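Local structure of insect group II chitinase (5Y2A) at residues 76-81 / 110-115; 33-38 / 64-69; 256-259 / 264-267; 289-294 / 308-313; 244-249 / 326-331. The protein catalyses the hydrolysis of chitin, as the second catalytic domain of an insect group II enzyme of glycoside hydrolase family 18. All blocks are in the same frame, centred on the assembly; numbering follows the deposited sequence.

Overall arrangement
The five contacts sample a family 18 (beta/alpha)8 barrel and what is probably the insertion many such chitinases carry late in it. Interaction 2 closes first and interaction 1 follows; their centres lie about 10 Å apart, and their strands 34-42 and 75-81 are parallel neighbours, each with a helix packed on it. Interaction 5 does the same on strand 241-254, its centre about 21 Å from that of interaction 2. Its segments enclose a long loop within which interactions 3 and 4 are nested in series. These two, with centres about 17 Å apart, both touch the second subunit. Interactions 1, 2 and 5 pack helices on barrel strands, while 3 and 4 lie where the subunits meet.

Interaction 1 of 5, residues 76-81 / 110-115; sequences VLLGLG and DFLEQY
Leu78 and Phe111 both swing CG opposite the backbone N (chi1 175° and -167°), and these two torsions aim a leucine from the strand and an aromatic ring from the helix into one shared layer. Leu78 CD2 comes within 3.7 Å of Phe111 CE1, approaching the ring obliquely, while the two side chains cross at about a right angle. The base of the same leucine is engaged from the next helical position: Leu112 CD2 rests 3.7 Å from Leu78 CB and also reaches Leu78 CD2, at 4.0 Å. One strand residue is therefore touched by two consecutive helix residues: Leu112 meets both its root and its CD2 branch, Phe111 the branch. Tyr115, four residues on from the phenylalanine, sets CE2 3.7 Å above one face of the Phe111 ring, toward its rim. Further apolar groups complete the layer, Phe117 against both leucines and Tyr63 and Ile49 against Leu78 and Phe111. Strands 75-81 and 119-123 are parallel neighbours, and helix 98-115 lies in the connection between them. This is the beta-alpha-beta crossover of the TIM barrel, with the helix packed on the outer side of the strands.

Interaction 2 of 5, residues 33-38 / 64-69; sequences THIIYA and EKVTAL
Just before the strand that sets Ile35 and Tyr37 against Val66, Thr33 OG1 is gripped by two groups: His34 ND1 meets it at 2.6 Å, with the oxygen in the plane of the imidazole, and Val5 N of the adjoining strand bonds to it as well. That polar pair lies within segment 33-38; toward 64-69 all contact is apolar. Val66 is forked between two strand residues. Its CG1, anti to the backbone N (chi1 178°), lies 4.0 Å from Ile35 CG2, whereas the other branch turns to the tyrosine, Val66 CG2 standing 3.8 Å from Tyr37 CE2, at the ring edge and near its plane. Ile35 reaches on with its longer arm, and Ile35 CD1 meets Leu69 CD1 at 3.9 Å, the two side chains crossing almost at right angles. The tyrosine hydroxyl is hydrogen-bonded to Asp57, and Tyr63 meets the ring edge-to-face. The connection from strand 34-42 to its parallel neighbour 75-81, which includes helix 62-67, is consistent with the right-handed crossovers of the TIM barrel. With no hydrogen bond between them, the strand coheres with the helix and the following 3-10 turn through aliphatic branches and one ring edge.

Interaction 3 of 5, residues 256-259 / 264-267; sequences EGAG and APTY
The backbones of Ala258 and Ala264 pass with their CA atoms 5.7 Å apart, joined by no hydrogen bond between the two segments. What bridges them is a small set of apolar and backbone atoms. Ala258 CB lies 3.8 Å from Pro265 CD, the ring carbon next to the proline nitrogen, and 4.2 Å from Ala264 CB, so that a single methyl touches two consecutive residues. The methyl of Ala264 in turn faces the carbonyl groups opposite: Ala258 O stands 3.7 Å from Ala264 CB, and Gly259 O comes within 4.1 Å of the same atom. The segments lie in the connection between strand 241-254 and strand 266-269, which are antiparallel neighbours. The arrangement is a long-looped beta hairpin, and by the family's architecture it probably belongs to the insertion that many family 18 chitinases carry after the seventh barrel strand. Glycines flank Ala258 on both sides, at backbone angles that suit the turn of the loop. Gly257 adopts a positive phi of 78°, and Gly259, also with positive phi, has a conformation accessible mainly to glycine. Leading into the next strand, Ala264 N is hydrogen-bonded to Thr205 OG1, Pro265 pairs through its backbone with Val255, and Tyr267 does so with Ser253. The loop lies at the dimer surface: Glu256 packs on Asp89 of the second subunit, and Tyr267 on Gly88 of that same chain.

Interaction 4 of 5, residues 289-294 / 308-313; sequences ERVKVK and PYATHD
Apolar contact between Val291 and Ala310 joins the end of helix 284-292 to strand 309-312. The touching branch is CG2: chi1 of 172° sets CG1 anti to the backbone N and so leaves CG2 beside that N, anti to the carbonyl carbon; from there Val291 CG2 approaches Ala310 CB at 4.2 Å, a modest van der Waals contact. Val298 flanks the valine and Val317 the alanine, which extends this apolar patch onto both neighbouring strands. Strands 297-299, 309-312 and 315-318 run antiparallel in succession, and the helix lies against them. Such an alpha-plus-beta layout is consistent with the insertion region found in many family 18 chitinases. The polar approach is looser. Lys294 O lies 4.0 Å from His312 ND1, obliquely to the imidazole, and makes no hydrogen bond with it. The ring has other partners: it stacks on Trp296, and its NE2 is hydrogen-bonded to Glu45 of the second subunit. Among backbone bonds, Glu289 O accepts from Val293 N at 2.8 Å and from Lys294 N at 3.3 Å, while Arg290 is linked through its backbone to Trp296, leading the chain from the helix toward strand 297-299.

Interaction 5 of 5, residues 244-249 / 326-331; sequences GVPFYG and RHKAEY
Lys328 lays the base of its side chain over Val245, with Lys328 CB at 4.3 Å from Val245 CG2, and then runs on as a straight arm toward Pro246. From CB outward the chain is fully extended (chi2 178°, chi3 174°, chi4 179°), which brings the ammonium group to the proline ring, Lys328 NZ lying 4.5 Å from Pro246 CD. Direct contact is therefore slight, and the sounder link is made through water. One ordered molecule accepts from Lys328 NZ at 2.8 Å and donates to Gly244 O at 2.7 Å, so that the helix side chain is tied to a backbone carbonyl of the strand. The amine has three partners: a salt bridge to Asp320, a hydrogen bond to Ala209 O, and the water. On the barrel side Val245 pairs through its backbone with Met341 and Trp343, which places it where strands 241-254 and 339-343 adjoin; helix 322-334 precedes the latter strand. On the same helix His327 bonds to Tyr212 and Tyr331 to Asn225, residues that line a bound glycan; its NAG is about 11 Å from the Lys328 side chain. A buried charge is thus accommodated by an acid, a carbonyl and a water, and the negative partner would be expected to keep the amine protonated while the water couples it to the strand.

Interaction 1 of 5, residues 76-81 / 110-115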
# COMPACT_ATOMS: atom_id res chain seq x y z
N VAL A 76 -8.98 10.66 26.51
CA VAL A 76 -8.44 9.66 25.59
C VAL A 76 -9.59 8.85 25.01
O VAL A 76 -10.31 8.15 25.74
CB VAL A 76 -7.41 8.75 26.28
CG1 VAL A 76 -6.81 7.75 25.27
CG2 VAL A 76 -6.30 9.59 26.91
N LEU A 77 -9.77 8.94 23.69
CA LEU A 77 -10.82 8.24 22.97
C LEU A 77 -10.21 7.20 22.05
O LEU A 77 -9.06 7.30 21.62
CB LEU A 77 -11.68 9.21 22.15
CG LEU A 77 -12.62 10.18 22.87
CD1 LEU A 77 -11.83 11.29 23.55
CD2 LEU A 77 -13.61 10.77 21.88
N LEU A 78 -11.02 6.19 21.72
CA LEU A 78 -10.63 5.19 20.74
C LEU A 78 -11.15 5.61 19.38
O LEU A 78 -12.32 5.97 19.24
CB LEU A 78 -11.19 3.82 21.13
CG LEU A 78 -10.94 2.70 20.11
CD1 LEU A 78 -9.45 2.43 20.00
CD2 LEU A 78 -11.70 1.44 20.52
N GLY A 79 -10.27 5.59 18.37
CA GLY A 79 -10.69 5.87 17.01
C GLY A 79 -11.06 4.59 16.29
O GLY A 79 -10.33 3.59 16.36
N LEU A 80 -12.21 4.60 15.62
CA LEU A 80 -12.72 3.45 14.89
C LEU A 80 -12.73 3.74 13.40
O LEU A 80 -13.27 4.76 12.97
CB LEU A 80 -14.13 3.08 15.35
CG LEU A 80 -14.86 2.01 14.53
CD1 LEU A 80 -14.20 0.64 14.70
CD2 LEU A 80 -16.34 1.94 14.89
N GLY A 81 -12.13 2.84 12.62
CA GLY A 81 -12.21 2.96 11.18
C GLY A 81 -10.91 3.37 10.52
O GLY A 81 -9.91 2.65 10.61
N ASP A 110 -19.00 -1.24 26.53
CA ASP A 110 -18.20 -2.18 27.32
C ASP A 110 -16.75 -2.23 26.84
O ASP A 110 -15.82 -2.29 27.65
CB ASP A 110 -18.84 -3.57 27.27
CG ASP A 110 -20.18 -3.61 27.95
OD1 ASP A 110 -20.38 -2.85 28.93
OD2 ASP A 110 -21.05 -4.39 27.51
N PHE A 111 -16.55 -2.23 25.52
CA PHE A 111 -15.19 -2.25 24.98
C PHE A 111 -14.40 -1.04 25.46
O PHE A 111 -13.26 -1.17 25.93
CB PHE A 111 -15.25 -2.28 23.44
CG PHE A 111 -13.93 -2.62 22.79
CD1 PHE A 111 -12.99 -1.63 22.53
CD2 PHE A 111 -13.65 -3.92 22.41
CE1 PHE A 111 -11.78 -1.94 21.91
CE2 PHE A 111 -12.44 -4.24 21.79
CZ PHE A 111 -11.51 -3.24 21.54
N LEU A 112 -14.99 0.15 25.37
CA LEU A 112 -14.30 1.37 25.77
C LEU A 112 -13.97 1.36 27.26
O LEU A 112 -12.84 1.66 27.66
CB LEU A 112 -15.16 2.58 25.41
CG LEU A 112 -15.42 2.69 23.90
CD1 LEU A 112 -16.57 3.65 23.63
CD2 LEU A 112 -14.15 3.14 23.19
N GLU A 113 -14.95 1.01 28.10
CA GLU A 113 -14.71 0.99 29.54
C GLU A 113 -13.69 -0.07 29.92
O GLU A 113 -12.92 0.12 30.87
CB GLU A 113 -16.02 0.75 30.28
CG GLU A 113 -17.03 1.84 30.02
CD GLU A 113 -18.21 1.77 30.97
OE1 GLU A 113 -18.82 2.83 31.20
OE2 GLU A 113 -18.50 0.68 31.49
N GLN A 114 -13.66 -1.18 29.19
CA GLN A 114 -12.70 -2.25 29.44
C GLN A 114 -11.27 -1.72 29.44
O GLN A 114 -10.44 -2.16 30.25
CB GLN A 114 -12.86 -3.35 28.39
CG GLN A 114 -11.85 -4.49 28.47
CD GLN A 114 -12.00 -5.34 29.71
OE1 GLN A 114 -13.10 -5.48 30.25
NE2 GLN A 114 -10.90 -5.92 30.17
N TYR A 115 -10.95 -0.80 28.54
CA TYR A 115 -9.59 -0.29 28.40
C TYR A 115 -9.41 1.11 28.95
O TYR A 115 -8.31 1.66 28.83
CB TYR A 115 -9.18 -0.35 26.93
CG TYR A 115 -9.21 -1.76 26.40
CD1 TYR A 115 -8.32 -2.72 26.87
CD2 TYR A 115 -10.17 -2.15 25.48
CE1 TYR A 115 -8.36 -4.02 26.40
CE2 TYR A 115 -10.23 -3.45 25.01
CZ TYR A 115 -9.32 -4.38 25.48
OH TYR A 115 -9.38 -5.67 25.01

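Interaction 2 of 5, residues 33-38 / 64-69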
# COMPACT_ATOMS: atom_id res chain seq x y z
N THR A 33 -5.27 18.31 24.33
CA THR A 33 -6.42 18.26 25.22
C THR A 33 -7.17 16.95 25.10
O THR A 33 -7.77 16.47 26.07
CB THR A 33 -7.39 19.42 24.93
OG1 THR A 33 -7.93 19.28 23.61
CG2 THR A 33 -6.66 20.76 25.03
N HIS A 34 -7.12 16.35 23.92
CA HIS A 34 -7.76 15.08 23.63
C HIS A 34 -6.81 14.25 22.78
O HIS A 34 -6.14 14.79 21.89
CB HIS A 34 -9.10 15.28 22.89
CG HIS A 34 -10.07 16.16 23.63
ND1 HIS A 34 -9.90 17.52 23.74
CD2 HIS A 34 -11.21 15.86 24.29
CE1 HIS A 34 -10.90 18.02 24.45
NE2 HIS A 34 -11.71 17.04 24.79
N ILE A 35 -6.73 12.95 23.07
CA ILE A 35 -5.93 12.01 22.29
C ILE A 35 -6.88 10.98 21.69
O ILE A 35 -7.75 10.46 22.40
CB ILE A 35 -4.85 11.32 23.14
CG1 ILE A 35 -3.87 12.36 23.69
CG2 ILE A 35 -4.11 10.25 22.34
CD1 ILE A 35 -2.88 11.78 24.68
N ILE A 36 -6.72 10.69 20.40
CA ILE A 36 -7.50 9.66 19.72
C ILE A 36 -6.55 8.51 19.41
O ILE A 36 -5.52 8.71 18.75
CB ILE A 36 -8.14 10.18 18.43
CG1 ILE A 36 -8.97 11.45 18.67
CG2 ILE A 36 -9.02 9.09 17.82
CD1 ILE A 36 -10.00 11.33 19.75
N TYR A 37 -6.90 7.31 19.87
CA TYR A 37 -6.11 6.10 19.61
C TYR A 37 -6.55 5.52 18.28
O TYR A 37 -7.61 4.90 18.18
CB TYR A 37 -6.28 5.10 20.76
CG TYR A 37 -5.28 3.97 20.75
CD1 TYR A 37 -5.31 2.98 19.78
CD2 TYR A 37 -4.30 3.87 21.75
CE1 TYR A 37 -4.39 1.94 19.77
CE2 TYR A 37 -3.38 2.83 21.75
CZ TYR A 37 -3.44 1.87 20.76
OH TYR A 37 -2.53 0.83 20.74
N ALA A 38 -5.73 5.70 17.24
CA ALA A 38 -6.02 5.21 15.90
C ALA A 38 -5.20 3.95 15.63
O ALA A 38 -3.99 3.94 15.86
CB ALA A 38 -5.69 6.27 14.85
N GLU A 64 -4.10 0.59 27.32
CA GLU A 64 -4.10 1.06 28.71
C GLU A 64 -3.01 2.08 28.95
O GLU A 64 -3.18 3.01 29.76
CB GLU A 64 -3.89 -0.12 29.67
CG GLU A 64 -5.02 -1.12 29.69
CD GLU A 64 -4.71 -2.30 30.59
OE1 GLU A 64 -3.72 -2.22 31.35
OE2 GLU A 64 -5.45 -3.30 30.53
N LYS A 65 -1.86 1.93 28.29
CA LYS A 65 -0.78 2.88 28.48
C LYS A 65 -1.16 4.26 27.96
O LYS A 65 -0.70 5.27 28.50
CB LYS A 65 0.50 2.37 27.83
CG LYS A 65 1.12 1.22 28.61
CD LYS A 65 2.42 0.73 28.00
CE LYS A 65 3.07 -0.28 28.93
NZ LYS A 65 4.11 -1.10 28.24
N VAL A 66 -1.98 4.34 26.91
CA VAL A 66 -2.41 5.65 26.43
C VAL A 66 -3.54 6.21 27.29
O VAL A 66 -3.53 7.40 27.63
CB VAL A 66 -2.78 5.58 24.94
CG1 VAL A 66 -3.27 6.95 24.45
CG2 VAL A 66 -1.57 5.14 24.11
N THR A 67 -4.55 5.39 27.65
CA THR A 67 -5.62 5.93 28.49
C THR A 67 -5.13 6.33 29.87
O THR A 67 -5.78 7.14 30.54
CB THR A 67 -6.80 4.96 28.64
OG1 THR A 67 -6.37 3.76 29.29
CG2 THR A 67 -7.43 4.65 27.29
N ALA A 68 -4.00 5.76 30.33
CA ALA A 68 -3.42 6.17 31.60
C ALA A 68 -3.04 7.65 31.61
O ALA A 68 -2.90 8.24 32.68
CB ALA A 68 -2.20 5.31 31.93
N LEU A 69 -2.86 8.26 30.43
CA LEU A 69 -2.50 9.67 30.37
C LEU A 69 -3.63 10.58 30.85
O LEU A 69 -3.39 11.78 31.01
CB LEU A 69 -2.10 10.05 28.94
CG LEU A 69 -0.85 9.32 28.47
CD1 LEU A 69 -0.59 9.59 26.98
CD2 LEU A 69 0.34 9.77 29.32

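Interaction 3 of 5, residues 256-259 / 264-267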
# COMPACT_ATOMS: atom_id res chain seq x y z
N GLU A 256 9.54 14.33 -16.71
CA GLU A 256 10.73 15.02 -17.19
C GLU A 256 10.37 16.27 -17.98
O GLU A 256 9.47 16.23 -18.84
CB GLU A 256 11.57 14.09 -18.07
CG GLU A 256 12.94 14.67 -18.42
CD GLU A 256 13.86 13.63 -19.02
OE1 GLU A 256 13.79 13.45 -20.26
OE2 GLU A 256 14.63 12.99 -18.28
N GLY A 257 11.04 17.37 -17.68
CA GLY A 257 10.84 18.61 -18.40
C GLY A 257 9.60 19.39 -18.04
O GLY A 257 9.34 20.43 -18.67
N ALA A 258 8.83 18.96 -17.05
CA ALA A 258 7.60 19.66 -16.69
C ALA A 258 7.81 20.79 -15.70
O ALA A 258 6.86 21.51 -15.39
CB ALA A 258 6.57 18.67 -16.13
N GLY A 259 9.03 20.97 -15.19
CA GLY A 259 9.28 22.04 -14.24
C GLY A 259 8.92 21.65 -12.81
O GLY A 259 8.61 20.50 -12.50
N ALA A 264 2.22 20.74 -12.33
CA ALA A 264 3.10 20.03 -13.25
C ALA A 264 2.70 18.56 -13.32
O ALA A 264 2.46 17.94 -12.28
CB ALA A 264 4.55 20.15 -12.80
N PRO A 265 2.63 17.97 -14.51
CA PRO A 265 2.22 16.56 -14.62
C PRO A 265 3.19 15.63 -13.91
O PRO A 265 4.40 15.83 -13.91
CB PRO A 265 2.21 16.31 -16.13
CG PRO A 265 2.00 17.66 -16.72
CD PRO A 265 2.75 18.60 -15.84
N THR A 266 2.63 14.59 -13.29
CA THR A 266 3.40 13.62 -12.53
C THR A 266 3.09 12.22 -13.04
O THR A 266 2.05 11.97 -13.65
CB THR A 266 3.10 13.71 -11.03
OG1 THR A 266 1.70 13.50 -10.82
CG2 THR A 266 3.48 15.09 -10.51
N TYR A 267 4.02 11.30 -12.78
CA TYR A 267 3.89 9.92 -13.22
C TYR A 267 3.85 8.91 -12.08
O TYR A 267 3.57 7.73 -12.34
CB TYR A 267 5.03 9.56 -14.18
CG TYR A 267 6.41 9.58 -13.55
CD1 TYR A 267 6.92 8.45 -12.93
CD2 TYR A 267 7.20 10.72 -13.58
CE1 TYR A 267 8.17 8.45 -12.35
CE2 TYR A 267 8.46 10.73 -13.01
CZ TYR A 267 8.94 9.59 -12.39
OH TYR A 267 10.19 9.60 -11.81

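Interaction 4 of 5, residues 289-294 / 308-313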
# COMPACT_ATOMS: atom_id res chain seq x y z
N GLU A 289 14.76 16.55 6.87
CA GLU A 289 16.03 15.96 6.48
C GLU A 289 16.37 16.29 5.03
O GLU A 289 17.52 16.59 4.70
CB GLU A 289 16.00 14.44 6.68
CG GLU A 289 17.31 13.77 6.28
CD GLU A 289 17.29 12.28 6.47
OE1 GLU A 289 16.33 11.77 7.09
OE2 GLU A 289 18.24 11.61 6.01
N ARG A 290 15.37 16.23 4.15
CA ARG A 290 15.62 16.53 2.74
C ARG A 290 16.04 17.98 2.54
O ARG A 290 16.97 18.26 1.78
CB ARG A 290 14.37 16.19 1.92
CG ARG A 290 14.21 14.69 1.76
CD ARG A 290 12.80 14.25 1.46
NE ARG A 290 12.82 12.85 1.04
CZ ARG A 290 13.08 11.83 1.86
NH1 ARG A 290 13.32 12.04 3.16
NH2 ARG A 290 13.10 10.59 1.38
N VAL A 291 15.38 18.91 3.22
CA VAL A 291 15.75 20.32 3.09
C VAL A 291 17.10 20.57 3.76
O VAL A 291 17.98 21.21 3.18
CB VAL A 291 14.66 21.23 3.67
CG1 VAL A 291 15.14 22.68 3.73
CG2 VAL A 291 13.40 21.13 2.83
N LYS A 292 17.28 20.07 4.99
CA LYS A 292 18.45 20.42 5.78
C LYS A 292 19.71 19.71 5.29
O LYS A 292 20.79 20.32 5.25
CB LYS A 292 18.22 20.08 7.25
CG LYS A 292 17.07 20.80 7.93
CD LYS A 292 17.35 22.27 8.19
CE LYS A 292 16.32 22.84 9.15
NZ LYS A 292 16.36 24.32 9.22
N VAL A 293 19.60 18.44 4.93
CA VAL A 293 20.76 17.61 4.64
C VAL A 293 20.89 17.30 3.16
O VAL A 293 22.02 17.20 2.66
CB VAL A 293 20.70 16.31 5.48
CG1 VAL A 293 21.90 15.43 5.19
CG2 VAL A 293 20.64 16.64 6.96
N LYS A 294 19.79 17.13 2.43
CA LYS A 294 19.84 16.73 1.03
C LYS A 294 19.68 17.89 0.06
O LYS A 294 19.64 17.66 -1.15
CB LYS A 294 18.77 15.67 0.74
CG LYS A 294 18.79 14.47 1.68
CD LYS A 294 20.05 13.63 1.48
CE LYS A 294 20.20 12.58 2.57
NZ LYS A 294 21.08 11.46 2.13
N PRO A 308 4.20 25.55 1.87
CA PRO A 308 5.35 25.35 0.98
C PRO A 308 5.31 24.00 0.27
O PRO A 308 4.51 23.12 0.58
CB PRO A 308 6.55 25.43 1.93
CG PRO A 308 6.00 25.02 3.26
CD PRO A 308 4.59 25.52 3.30
N TYR A 309 6.20 23.87 -0.71
CA TYR A 309 6.57 22.57 -1.25
C TYR A 309 8.08 22.56 -1.46
O TYR A 309 8.73 23.61 -1.55
CB TYR A 309 5.79 22.22 -2.53
CG TYR A 309 5.94 23.18 -3.70
CD1 TYR A 309 5.05 24.24 -3.86
CD2 TYR A 309 6.93 23.00 -4.66
CE1 TYR A 309 5.17 25.12 -4.94
CE2 TYR A 309 7.05 23.87 -5.74
CZ TYR A 309 6.17 24.92 -5.87
OH TYR A 309 6.28 25.79 -6.94
N ALA A 310 8.65 21.36 -1.48
CA ALA A 310 10.08 21.18 -1.59
C ALA A 310 10.39 20.30 -2.79
O ALA A 310 9.62 19.38 -3.10
CB ALA A 310 10.68 20.59 -0.31
N THR A 311 11.51 20.56 -3.45
CA THR A 311 11.83 19.88 -4.69
C THR A 311 13.30 19.48 -4.74
O THR A 311 14.17 20.11 -4.13
CB THR A 311 11.54 20.75 -5.92
OG1 THR A 311 12.34 21.93 -5.86
CG2 THR A 311 10.05 21.11 -6.00
N HIS A 312 13.56 18.40 -5.49
CA HIS A 312 14.88 17.90 -5.80
C HIS A 312 14.74 16.93 -6.96
O HIS A 312 13.95 16.00 -6.88
CB HIS A 312 15.52 17.20 -4.59
CG HIS A 312 16.90 16.69 -4.84
ND1 HIS A 312 18.02 17.50 -4.78
CD2 HIS A 312 17.35 15.45 -5.15
CE1 HIS A 312 19.10 16.78 -5.04
NE2 HIS A 312 18.72 15.54 -5.27
N ASP A 313 15.54 17.15 -8.02
CA ASP A 313 15.43 16.38 -9.27
C ASP A 313 13.95 16.40 -9.67
O ASP A 313 13.34 17.48 -9.68
CB ASP A 313 16.05 15.01 -9.09
CG ASP A 313 16.14 14.25 -10.39
OD1 ASP A 313 17.04 14.55 -11.21
OD2 ASP A 313 15.27 13.39 -10.64

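Interaction 5 of 5, residues 244-249 / 326-331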
# COMPACT_ATOMS: atom_id res chain seq x y z
N GLY A 244 -8.39 20.03 11.05
CA GLY A 244 -7.23 19.17 10.98
C GLY A 244 -6.06 19.83 10.26
O GLY A 244 -6.23 20.60 9.31
N VAL A 245 -4.86 19.50 10.72
CA VAL A 245 -3.61 19.97 10.13
C VAL A 245 -2.78 18.73 9.83
O VAL A 245 -2.54 17.92 10.74
CB VAL A 245 -2.87 20.92 11.09
CG1 VAL A 245 -1.55 21.39 10.46
CG2 VAL A 245 -3.75 22.11 11.49
N PRO A 246 -2.31 18.54 8.60
CA PRO A 246 -1.45 17.38 8.30
C PRO A 246 -0.02 17.64 8.77
O PRO A 246 0.53 18.71 8.55
CB PRO A 246 -1.52 17.27 6.77
CG PRO A 246 -1.68 18.72 6.33
CD PRO A 246 -2.55 19.37 7.40
N PHE A 247 0.57 16.64 9.43
CA PHE A 247 1.97 16.68 9.84
C PHE A 247 2.85 15.90 8.86
O PHE A 247 3.91 15.39 9.24
CB PHE A 247 2.13 16.13 11.26
CG PHE A 247 1.64 17.06 12.36
CD1 PHE A 247 1.07 18.29 12.06
CD2 PHE A 247 1.77 16.70 13.70
CE1 PHE A 247 0.63 19.15 13.08
CE2 PHE A 247 1.33 17.54 14.73
CZ PHE A 247 0.77 18.77 14.42
N TYR A 248 2.44 15.82 7.60
CA TYR A 248 3.12 15.04 6.57
C TYR A 248 2.89 15.73 5.24
O TYR A 248 2.03 16.61 5.11
CB TYR A 248 2.58 13.60 6.50
CG TYR A 248 1.13 13.58 6.11
CD1 TYR A 248 0.13 13.74 7.07
CD2 TYR A 248 0.74 13.46 4.78
CE1 TYR A 248 -1.20 13.77 6.72
CE2 TYR A 248 -0.60 13.49 4.42
CZ TYR A 248 -1.56 13.64 5.40
OH TYR A 248 -2.89 13.66 5.07
N GLY A 249 3.63 15.30 4.23
CA GLY A 249 3.50 15.83 2.89
C GLY A 249 3.04 14.77 1.91
O GLY A 249 3.25 13.58 2.12
N ARG A 326 0.86 27.57 12.24
CA ARG A 326 0.47 28.72 13.05
C ARG A 326 -0.74 29.42 12.45
O ARG A 326 -1.71 29.72 13.15
CB ARG A 326 1.63 29.70 13.17
CG ARG A 326 1.35 30.88 14.10
CD ARG A 326 2.50 31.88 14.11
NE ARG A 326 2.60 32.60 12.84
CZ ARG A 326 3.58 33.45 12.52
NH1 ARG A 326 4.55 33.69 13.39
NH2 ARG A 326 3.58 34.05 11.34
N HIS A 327 -0.70 29.69 11.14
CA HIS A 327 -1.81 30.40 10.51
C HIS A 327 -3.12 29.65 10.67
O HIS A 327 -4.16 30.26 10.95
CB HIS A 327 -1.54 30.64 9.03
CG HIS A 327 -2.65 31.36 8.34
ND1 HIS A 327 -2.84 32.72 8.46
CD2 HIS A 327 -3.68 30.91 7.58
CE1 HIS A 327 -3.91 33.08 7.78
NE2 HIS A 327 -4.44 32.01 7.23
N LYS A 328 -3.10 28.33 10.48
CA LYS A 328 -4.34 27.58 10.57
C LYS A 328 -4.89 27.58 11.99
O LYS A 328 -6.11 27.64 12.18
CB LYS A 328 -4.12 26.17 10.04
CG LYS A 328 -3.95 26.16 8.53
CD LYS A 328 -3.68 24.77 7.97
CE LYS A 328 -3.67 24.81 6.43
NZ LYS A 328 -3.39 23.47 5.83
N ALA A 329 -4.01 27.57 12.99
CA ALA A 329 -4.45 27.70 14.37
C ALA A 329 -5.00 29.09 14.63
O ALA A 329 -6.00 29.24 15.35
CB ALA A 329 -3.30 27.37 15.32
N GLU A 330 -4.37 30.12 14.07
CA GLU A 330 -4.89 31.47 14.24
C GLU A 330 -6.20 31.66 13.50
O GLU A 330 -7.09 32.39 13.97
CB GLU A 330 -3.84 32.50 13.79
CG GLU A 330 -2.64 32.52 14.71
CD GLU A 330 -1.63 33.61 14.39
OE1 GLU A 330 -1.52 34.02 13.22
OE2 GLU A 330 -0.92 34.03 15.33
N TYR A 331 -6.36 30.99 12.35
CA TYR A 331 -7.64 30.96 11.65
C TYR A 331 -8.73 30.37 12.54
O TYR A 331 -9.85 30.90 12.60
CB TYR A 331 -7.50 30.15 10.37
CG TYR A 331 -8.77 29.93 9.58
CD1 TYR A 331 -9.19 30.86 8.64
CD2 TYR A 331 -9.53 28.79 9.75
CE1 TYR A 331 -10.34 30.65 7.89
CE2 TYR A 331 -10.69 28.58 9.02
CZ TYR A 331 -11.08 29.52 8.09
OH TYR A 331 -12.23 29.32 7.35
O HOH W 1 -5.29 21.76 7.06